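Local coordinates for protein GTPase subunit of restriction endonuclease (Thermococcus gammatolerans, PDB 6P0F) that is the GTPase subunit of an McrB-type restriction endonuclease, whose N-terminal YTH-type domain binds DNA, probably modified DNA, at residues Tyr51-Arg55 and Asp113-Lys117; Val71-Val75 and Ile141-Leu145; Ile97-Ile103 and Arg122-Lys128. The contacts are given in a common frame with arbitrary orientation. Residue numbers count along the deposited sequence, not the author numbering.

Interaction 1: residues Tyr51-Arg55 and Asp113-Lys117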
# COMPACT_ATOMS: atom_id res chain seq x y z
N TYR A 51 9.64 -5.57 -0.81
CA TYR A 51 8.78 -4.42 -0.57
C TYR A 51 7.49 -4.92 0.06
O TYR A 51 6.85 -5.83 -0.46
CB TYR A 51 8.45 -3.69 -1.87
CG TYR A 51 9.67 -3.14 -2.56
CD1 TYR A 51 10.22 -1.94 -2.16
CD2 TYR A 51 10.27 -3.85 -3.58
CE1 TYR A 51 11.36 -1.45 -2.75
CE2 TYR A 51 11.42 -3.35 -4.20
CZ TYR A 51 11.95 -2.14 -3.78
OH TYR A 51 13.07 -1.60 -4.36
N PHE A 52 7.06 -4.30 1.15
CA PHE A 52 5.85 -4.78 1.79
C PHE A 52 5.26 -3.70 2.69
O PHE A 52 5.94 -2.78 3.12
CB PHE A 52 6.11 -6.08 2.58
CG PHE A 52 7.09 -5.94 3.74
CD1 PHE A 52 8.46 -5.95 3.53
CD2 PHE A 52 6.64 -5.83 5.05
CE1 PHE A 52 9.34 -5.82 4.60
CE2 PHE A 52 7.52 -5.72 6.10
CZ PHE A 52 8.86 -5.69 5.86
N TRP A 53 3.96 -3.83 2.93
CA TRP A 53 3.19 -2.94 3.78
C TRP A 53 2.36 -3.81 4.71
O TRP A 53 2.19 -5.00 4.48
CB TRP A 53 2.33 -2.01 2.94
CG TRP A 53 1.64 -0.96 3.76
CD1 TRP A 53 0.29 -0.77 3.91
CD2 TRP A 53 2.28 0.02 4.60
NE1 TRP A 53 0.05 0.27 4.79
CE2 TRP A 53 1.25 0.78 5.20
CE3 TRP A 53 3.60 0.33 4.88
CZ2 TRP A 53 1.53 1.83 6.10
CZ3 TRP A 53 3.87 1.39 5.75
CH2 TRP A 53 2.83 2.13 6.32
N GLY A 54 1.93 -3.24 5.83
CA GLY A 54 1.21 -4.02 6.81
C GLY A 54 0.06 -3.21 7.38
O GLY A 54 0.12 -1.98 7.45
N ARG A 55 -0.98 -3.93 7.79
CA ARG A 55 -2.18 -3.30 8.35
C ARG A 55 -2.65 -4.10 9.55
O ARG A 55 -2.25 -5.25 9.74
CB ARG A 55 -3.31 -3.22 7.34
CG ARG A 55 -3.01 -2.37 6.12
CD ARG A 55 -4.22 -2.26 5.21
NE ARG A 55 -5.32 -1.59 5.90
CZ ARG A 55 -6.44 -2.20 6.24
NH1 ARG A 55 -6.62 -3.49 5.95
NH2 ARG A 55 -7.38 -1.52 6.87
N ASP A 113 11.59 -4.67 13.95
CA ASP A 113 12.87 -4.45 13.28
C ASP A 113 12.77 -3.32 12.25
O ASP A 113 13.76 -2.62 11.98
CB ASP A 113 13.35 -5.70 12.51
CG ASP A 113 13.71 -6.91 13.39
OD1 ASP A 113 13.71 -6.83 14.64
OD2 ASP A 113 14.02 -7.98 12.78
N PHE A 114 11.59 -3.17 11.63
CA PHE A 114 11.37 -2.31 10.47
C PHE A 114 10.47 -1.11 10.72
O PHE A 114 10.64 -0.07 10.08
CB PHE A 114 10.70 -3.11 9.34
CG PHE A 114 11.35 -4.38 9.05
CD1 PHE A 114 12.58 -4.39 8.42
CD2 PHE A 114 10.75 -5.58 9.39
CE1 PHE A 114 13.20 -5.57 8.14
CE2 PHE A 114 11.36 -6.75 9.12
CZ PHE A 114 12.59 -6.76 8.50
N TRP A 115 9.49 -1.26 11.59
CA TRP A 115 8.40 -0.32 11.73
C TRP A 115 8.28 0.15 13.17
O TRP A 115 8.37 -0.65 14.11
CB TRP A 115 7.12 -1.00 11.34
CG TRP A 115 6.95 -1.25 9.89
CD1 TRP A 115 7.53 -0.57 8.87
CD2 TRP A 115 6.13 -2.25 9.30
NE1 TRP A 115 7.07 -1.06 7.65
CE2 TRP A 115 6.24 -2.11 7.90
CE3 TRP A 115 5.32 -3.26 9.82
CZ2 TRP A 115 5.56 -2.94 7.02
CZ3 TRP A 115 4.63 -4.07 8.94
CH2 TRP A 115 4.77 -3.91 7.56
N ARG A 116 8.05 1.45 13.34
CA ARG A 116 7.58 1.96 14.61
C ARG A 116 6.22 1.38 14.89
O ARG A 116 5.30 1.49 14.07
CB ARG A 116 7.50 3.48 14.57
CG ARG A 116 8.84 4.18 14.48
CD ARG A 116 8.57 5.67 14.39
NE ARG A 116 9.74 6.54 14.38
CZ ARG A 116 10.66 6.56 13.42
NH1 ARG A 116 10.58 5.73 12.39
NH2 ARG A 116 11.67 7.41 13.50
N LYS A 117 6.06 0.72 16.04
CA LYS A 117 4.79 0.10 16.35
C LYS A 117 4.50 -1.06 15.42
O LYS A 117 3.34 -1.43 15.23
CB LYS A 117 3.64 1.10 16.23
CG LYS A 117 3.68 2.28 17.16
CD LYS A 117 2.91 1.93 18.41
CE LYS A 117 1.48 2.49 18.36
NZ LYS A 117 1.41 3.96 18.67
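A buried aromatic cluster joins the last residues of strand 49-55 to the loop that connects strands 91-102 and 123-127, at one side of the YTH-type domain. It illustrates how a loop without regular structure can be anchored to a strand largely by its rings: the backbones stay well apart, with the CA atoms of Gly54 and Trp115 9.5 Å from each other, and the side chains fill the gap. Phe52 makes a T-shaped pair with Phe114, its edge directed at the Phe114 face, with ring centroids 5.6 Å apart and planes at 86°. Trp115 enters between Phe52 and Trp53, meeting both rings obliquely; Phe52 CE2 lies 3.5 Å from Trp115 CZ2. Helix 15-26 lies alongside, and the indole NE1 of Trp115 hydrogen-bonds to Thr23 OG1. Gly54 lets the indole reach the strand backbone, since a CB there would clash with the ring: Trp115 CH2 sits 3.4 Å from Gly54 N.

Interaction 2: residues Val71-Val75 and Ile141-Leu145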
# COMPACT_ATOMS: atom_id res chain seq x y z
N VAL A 71 -3.03 -1.41 -5.32
CA VAL A 71 -3.06 -0.44 -4.23
C VAL A 71 -2.53 0.89 -4.75
O VAL A 71 -1.42 0.96 -5.29
CB VAL A 71 -2.23 -0.91 -3.03
CG1 VAL A 71 -2.23 0.19 -1.97
CG2 VAL A 71 -2.76 -2.22 -2.44
N LEU A 72 -3.33 1.95 -4.57
CA LEU A 72 -2.87 3.32 -4.75
C LEU A 72 -2.50 3.83 -3.36
O LEU A 72 -3.36 3.93 -2.49
CB LEU A 72 -3.96 4.21 -5.35
CG LEU A 72 -4.22 3.94 -6.84
CD1 LEU A 72 -5.60 4.50 -7.16
CD2 LEU A 72 -3.15 4.51 -7.73
N PHE A 73 -1.22 4.08 -3.14
CA PHE A 73 -0.77 4.74 -1.91
C PHE A 73 -0.83 6.24 -2.17
O PHE A 73 -0.09 6.76 -3.01
CB PHE A 73 0.65 4.31 -1.54
CG PHE A 73 0.77 2.92 -1.05
CD1 PHE A 73 0.45 2.56 0.24
CD2 PHE A 73 1.27 1.95 -1.91
CE1 PHE A 73 0.61 1.26 0.67
CE2 PHE A 73 1.44 0.63 -1.46
CZ PHE A 73 1.12 0.29 -0.19
N TYR A 74 -1.72 6.93 -1.47
CA TYR A 74 -1.76 8.38 -1.47
C TYR A 74 -0.83 8.89 -0.37
O TYR A 74 -0.91 8.40 0.74
CB TYR A 74 -3.18 8.85 -1.17
CG TYR A 74 -4.21 8.78 -2.27
CD1 TYR A 74 -4.00 8.06 -3.44
CD2 TYR A 74 -5.41 9.45 -2.13
CE1 TYR A 74 -4.96 8.01 -4.43
CE2 TYR A 74 -6.39 9.42 -3.12
CZ TYR A 74 -6.16 8.69 -4.25
OH TYR A 74 -7.12 8.66 -5.25
N VAL A 75 0.04 9.85 -0.69
CA VAL A 75 1.02 10.35 0.28
C VAL A 75 0.85 11.86 0.39
O VAL A 75 0.98 12.58 -0.60
CB VAL A 75 2.45 9.98 -0.14
CG1 VAL A 75 3.45 10.50 0.90
CG2 VAL A 75 2.58 8.46 -0.33
N ILE A 141 -5.49 12.28 -9.59
CA ILE A 141 -5.97 10.90 -9.54
C ILE A 141 -7.40 10.85 -8.99
O ILE A 141 -8.26 10.13 -9.50
CB ILE A 141 -5.02 10.02 -8.71
CG1 ILE A 141 -3.66 9.95 -9.39
CG2 ILE A 141 -5.62 8.64 -8.52
CD1 ILE A 141 -3.69 9.40 -10.81
N ASN A 142 -7.67 11.59 -7.91
CA ASN A 142 -9.03 11.62 -7.38
C ASN A 142 -10.01 12.09 -8.44
O ASN A 142 -11.10 11.53 -8.60
CB ASN A 142 -9.12 12.52 -6.15
CG ASN A 142 -8.75 11.79 -4.87
OD1 ASN A 142 -8.98 10.59 -4.72
ND2 ASN A 142 -8.25 12.54 -3.89
N SER A 143 -9.64 13.14 -9.18
CA SER A 143 -10.51 13.67 -10.22
C SER A 143 -10.84 12.61 -11.25
O SER A 143 -12.01 12.42 -11.62
CB SER A 143 -9.84 14.88 -10.86
OG SER A 143 -9.80 15.94 -9.90
N LYS A 144 -9.82 11.87 -11.71
CA LYS A 144 -10.08 10.82 -12.69
C LYS A 144 -11.01 9.76 -12.11
O LYS A 144 -11.83 9.18 -12.84
CB LYS A 144 -8.75 10.20 -13.15
CG LYS A 144 -8.87 9.44 -14.45
CD LYS A 144 -9.41 10.30 -15.60
CE LYS A 144 -9.08 9.73 -16.98
NZ LYS A 144 -9.24 10.75 -18.07
N LEU A 145 -10.90 9.48 -10.81
CA LEU A 145 -11.74 8.47 -10.17
C LEU A 145 -13.13 8.99 -9.80
O LEU A 145 -13.96 8.20 -9.33
CB LEU A 145 -11.08 7.96 -8.88
CG LEU A 145 -9.90 7.00 -9.08
CD1 LEU A 145 -9.14 6.78 -7.78
CD2 LEU A 145 -10.39 5.67 -9.61
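Leu72, Ile141 and Leu145 make up the apolar centre of this contact, and their side chains close the space between a strand and a helix whose axes come no nearer than 12.3 Å. Leu72 CD1 lies 4.4 Å from Ile141 CG2 and 4.3 Å from Leu145 CD1, so one leucine methyl touches two residues a helical turn apart; the backbone hydrogen bond from Leu145 N to Ile141 O, 3.0 Å, belongs to that turn. Alternation along the strand brings Tyr74 to the same side, where its ring carbon CE1 approaches Ile141 CG2 at 4.2 Å. This is helix-on-sheet packing in an alpha/beta domain: strand 70-76, between strands 5-11 and 91-102 in the mixed sheet, turns Leu72 and Tyr74 toward helix 138-145, while Phe73 on the other face meets Phe20 of helix 15-26. Farther out, the Tyr74 hydroxyl rests against both aliphatic side chains, with OH 3.6 Å from Ile141 CG2 and 3.7 Å from Leu145 CD1, and ends in a hydrogen bond. Tyr74 OH donates to Asn142 OD1 at 2.7 Å, near the plane of the phenol ring. The amide of Asn142 is used at both ends, for its ND2 donates to the backbone oxygens of Pro149 and Tyr151.

Interaction 3: residues Ile97-Ile103 and Arg122-Lys128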
# COMPACT_ATOMS: atom_id res chain seq x y z
N ILE A 97 -0.23 -6.45 -5.73
CA ILE A 97 0.15 -7.33 -4.63
C ILE A 97 0.59 -8.69 -5.17
O ILE A 97 -0.14 -9.35 -5.93
CB ILE A 97 -0.99 -7.49 -3.61
CG1 ILE A 97 -1.35 -6.13 -2.98
CG2 ILE A 97 -0.58 -8.49 -2.53
CD1 ILE A 97 -2.51 -6.17 -2.00
N CYS A 98 1.80 -9.08 -4.81
CA CYS A 98 2.33 -10.40 -5.18
C CYS A 98 1.83 -11.49 -4.24
O CYS A 98 1.54 -12.62 -4.68
CB CYS A 98 3.85 -10.32 -5.15
SG CYS A 98 4.71 -11.82 -5.64
N GLU A 99 1.77 -11.20 -2.95
CA GLU A 99 1.39 -12.17 -1.94
C GLU A 99 0.88 -11.43 -0.71
O GLU A 99 1.26 -10.29 -0.46
CB GLU A 99 2.55 -13.06 -1.49
CG GLU A 99 2.56 -14.45 -2.08
CD GLU A 99 1.37 -15.29 -1.64
OE1 GLU A 99 0.42 -14.75 -1.04
OE2 GLU A 99 1.36 -16.48 -1.95
N THR A 100 0.05 -12.10 0.05
CA THR A 100 -0.37 -11.60 1.36
C THR A 100 0.01 -12.65 2.39
O THR A 100 -0.01 -13.85 2.12
CB THR A 100 -1.87 -11.31 1.44
OG1 THR A 100 -2.60 -12.53 1.25
CG2 THR A 100 -2.29 -10.29 0.41
N VAL A 101 0.38 -12.18 3.57
CA VAL A 101 0.84 -13.03 4.65
C VAL A 101 0.21 -12.47 5.92
O VAL A 101 0.45 -11.31 6.26
CB VAL A 101 2.37 -13.04 4.78
CG1 VAL A 101 2.78 -13.88 5.98
CG2 VAL A 101 3.02 -13.54 3.48
N GLU A 102 -0.57 -13.28 6.61
CA GLU A 102 -1.04 -12.92 7.94
C GLU A 102 -0.02 -13.42 8.97
O GLU A 102 0.21 -14.63 9.09
CB GLU A 102 -2.42 -13.50 8.22
CG GLU A 102 -2.90 -13.23 9.64
CD GLU A 102 -4.22 -13.95 9.99
OE1 GLU A 102 -4.63 -13.88 11.17
OE2 GLU A 102 -4.76 -14.66 9.12
N ILE A 103 0.59 -12.50 9.71
CA ILE A 103 1.46 -12.86 10.82
C ILE A 103 0.59 -13.08 12.05
O ILE A 103 -0.26 -12.24 12.38
CB ILE A 103 2.52 -11.78 11.08
CG1 ILE A 103 3.36 -11.53 9.82
CG2 ILE A 103 3.41 -12.20 12.25
CD1 ILE A 103 4.11 -12.72 9.33
N ARG A 122 0.12 -6.59 11.43
CA ARG A 122 0.49 -7.96 11.15
C ARG A 122 -0.13 -8.55 9.88
O ARG A 122 0.25 -9.65 9.48
CB ARG A 122 0.12 -8.85 12.35
CG ARG A 122 -1.38 -9.02 12.55
CD ARG A 122 -1.66 -9.69 13.90
NE ARG A 122 -3.10 -9.96 14.07
CZ ARG A 122 -3.72 -11.03 13.58
NH1 ARG A 122 -3.04 -11.96 12.92
NH2 ARG A 122 -5.02 -11.19 13.78
N PHE A 123 -1.04 -7.85 9.22
CA PHE A 123 -1.55 -8.30 7.92
C PHE A 123 -0.68 -7.68 6.83
O PHE A 123 -0.81 -6.49 6.50
CB PHE A 123 -3.03 -7.94 7.79
CG PHE A 123 -3.90 -8.75 8.72
CD1 PHE A 123 -4.31 -10.04 8.38
CD2 PHE A 123 -4.26 -8.25 9.96
CE1 PHE A 123 -5.09 -10.80 9.24
CE2 PHE A 123 -5.04 -9.01 10.83
CZ PHE A 123 -5.45 -10.28 10.47
N LEU A 124 0.21 -8.49 6.26
CA LEU A 124 1.21 -8.01 5.33
C LEU A 124 0.78 -8.20 3.89
O LEU A 124 0.18 -9.22 3.53
CB LEU A 124 2.55 -8.73 5.55
CG LEU A 124 3.13 -8.82 6.96
CD1 LEU A 124 4.49 -9.52 6.89
CD2 LEU A 124 3.25 -7.44 7.56
N MSE A 125 1.19 -7.26 3.05
CA MSE A 125 1.03 -7.38 1.60
C MSE A 125 2.42 -7.16 0.98
O MSE A 125 3.08 -6.17 1.30
CB MSE A 125 0.03 -6.38 1.05
CG MSE A 125 0.46 -4.93 1.24
SE MSE A 125 -1.07 -3.72 0.94
CE MSE A 125 -2.14 -4.51 2.25
N PHE A 126 2.85 -8.07 0.12
CA PHE A 126 4.14 -7.97 -0.55
C PHE A 126 3.95 -7.48 -1.99
O PHE A 126 2.98 -7.84 -2.65
CB PHE A 126 4.86 -9.33 -0.54
CG PHE A 126 5.51 -9.65 0.78
CD1 PHE A 126 4.75 -10.14 1.82
CD2 PHE A 126 6.87 -9.42 0.99
CE1 PHE A 126 5.32 -10.40 3.07
CE2 PHE A 126 7.43 -9.67 2.21
CZ PHE A 126 6.64 -10.16 3.26
N PHE A 127 4.90 -6.67 -2.46
CA PHE A 127 4.95 -6.17 -3.83
C PHE A 127 6.26 -6.60 -4.49
O PHE A 127 7.34 -6.32 -3.97
CB PHE A 127 4.87 -4.64 -3.86
CG PHE A 127 3.64 -4.08 -3.23
CD1 PHE A 127 3.60 -3.81 -1.87
CD2 PHE A 127 2.52 -3.83 -3.99
CE1 PHE A 127 2.47 -3.31 -1.29
CE2 PHE A 127 1.37 -3.33 -3.40
CZ PHE A 127 1.35 -3.06 -2.05
N LYS A 128 6.17 -7.24 -5.66
CA LYS A 128 7.40 -7.75 -6.28
C LYS A 128 8.27 -6.60 -6.79
O LYS A 128 9.49 -6.61 -6.59
CB LYS A 128 7.10 -8.72 -7.41
CG LYS A 128 8.37 -9.30 -8.02
CD LYS A 128 8.27 -10.79 -8.18
CE LYS A 128 7.13 -11.15 -9.07
NZ LYS A 128 7.35 -12.50 -9.70
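Arg122 NH1 binds two acceptors at one end of this antiparallel strand pair: Glu102 OE1 at 3.0 Å, in a salt bridge, and the backbone oxygen Ile103 O at 2.8 Å. The backbone ladder starts beside it, with Ile103 N donating to Arg122 O at 2.9 Å. Val101 and Leu124 form a hydrogen-bonded pair, Leu124 N to Val101 O at 2.8 Å and Val101 N to Leu124 O at 3.0 Å. At the far end the regular pattern gives way to a classic beta bulge, in which Cys98 and Glu99 both face Phe126: Cys98 N reaches Phe126 O and Phe126 N reaches Glu99 O, each at 2.8 Å. The extra residue marks the corner where strand 91-102 turns, and Cys98 there is disulfide-bonded to Cys45. Side chains sort onto two faces. On one, Val101 CG2 packs against Phe126 CE1 at 3.9 Å, and nearby Ile103 CG1 meets Leu124 CD1 at 3.7 Å. The other carries Thr100, Met125 (selenomethionine), Glu102 and Phe123, with Glu102 CG 3.3 Å from Phe123 CE1. Helix 39-45 covers the Val101 side through Ile41, strand 70-76 meets Ile97 and Met125 through Val71, and strand 49-55 pairs with the other edge of strand 123-127.

Read from the N terminus, the chain shows how one sheet can gather contacts from distant parts of a sequence. Strand 49-55 opens interaction 1, and strand 70-76 opens interaction 2 before the first is closed. Segment 97-103 then begins interaction 3; the loop 113-117 returns to close interaction 1, and 122-128 closes interaction 3 after only 18 intervening residues. Helix 138-145 closes interaction 2 last. Interaction 1 thus crosses both others, whereas interaction 3 lies wholly within the span of interaction 2. Strand 123-127 lies between strands 49-55 and 91-102, which joins interactions 1 and 3 directly, and Phe73 bridges toward Trp53 and Phe127, linking interaction 2 to both.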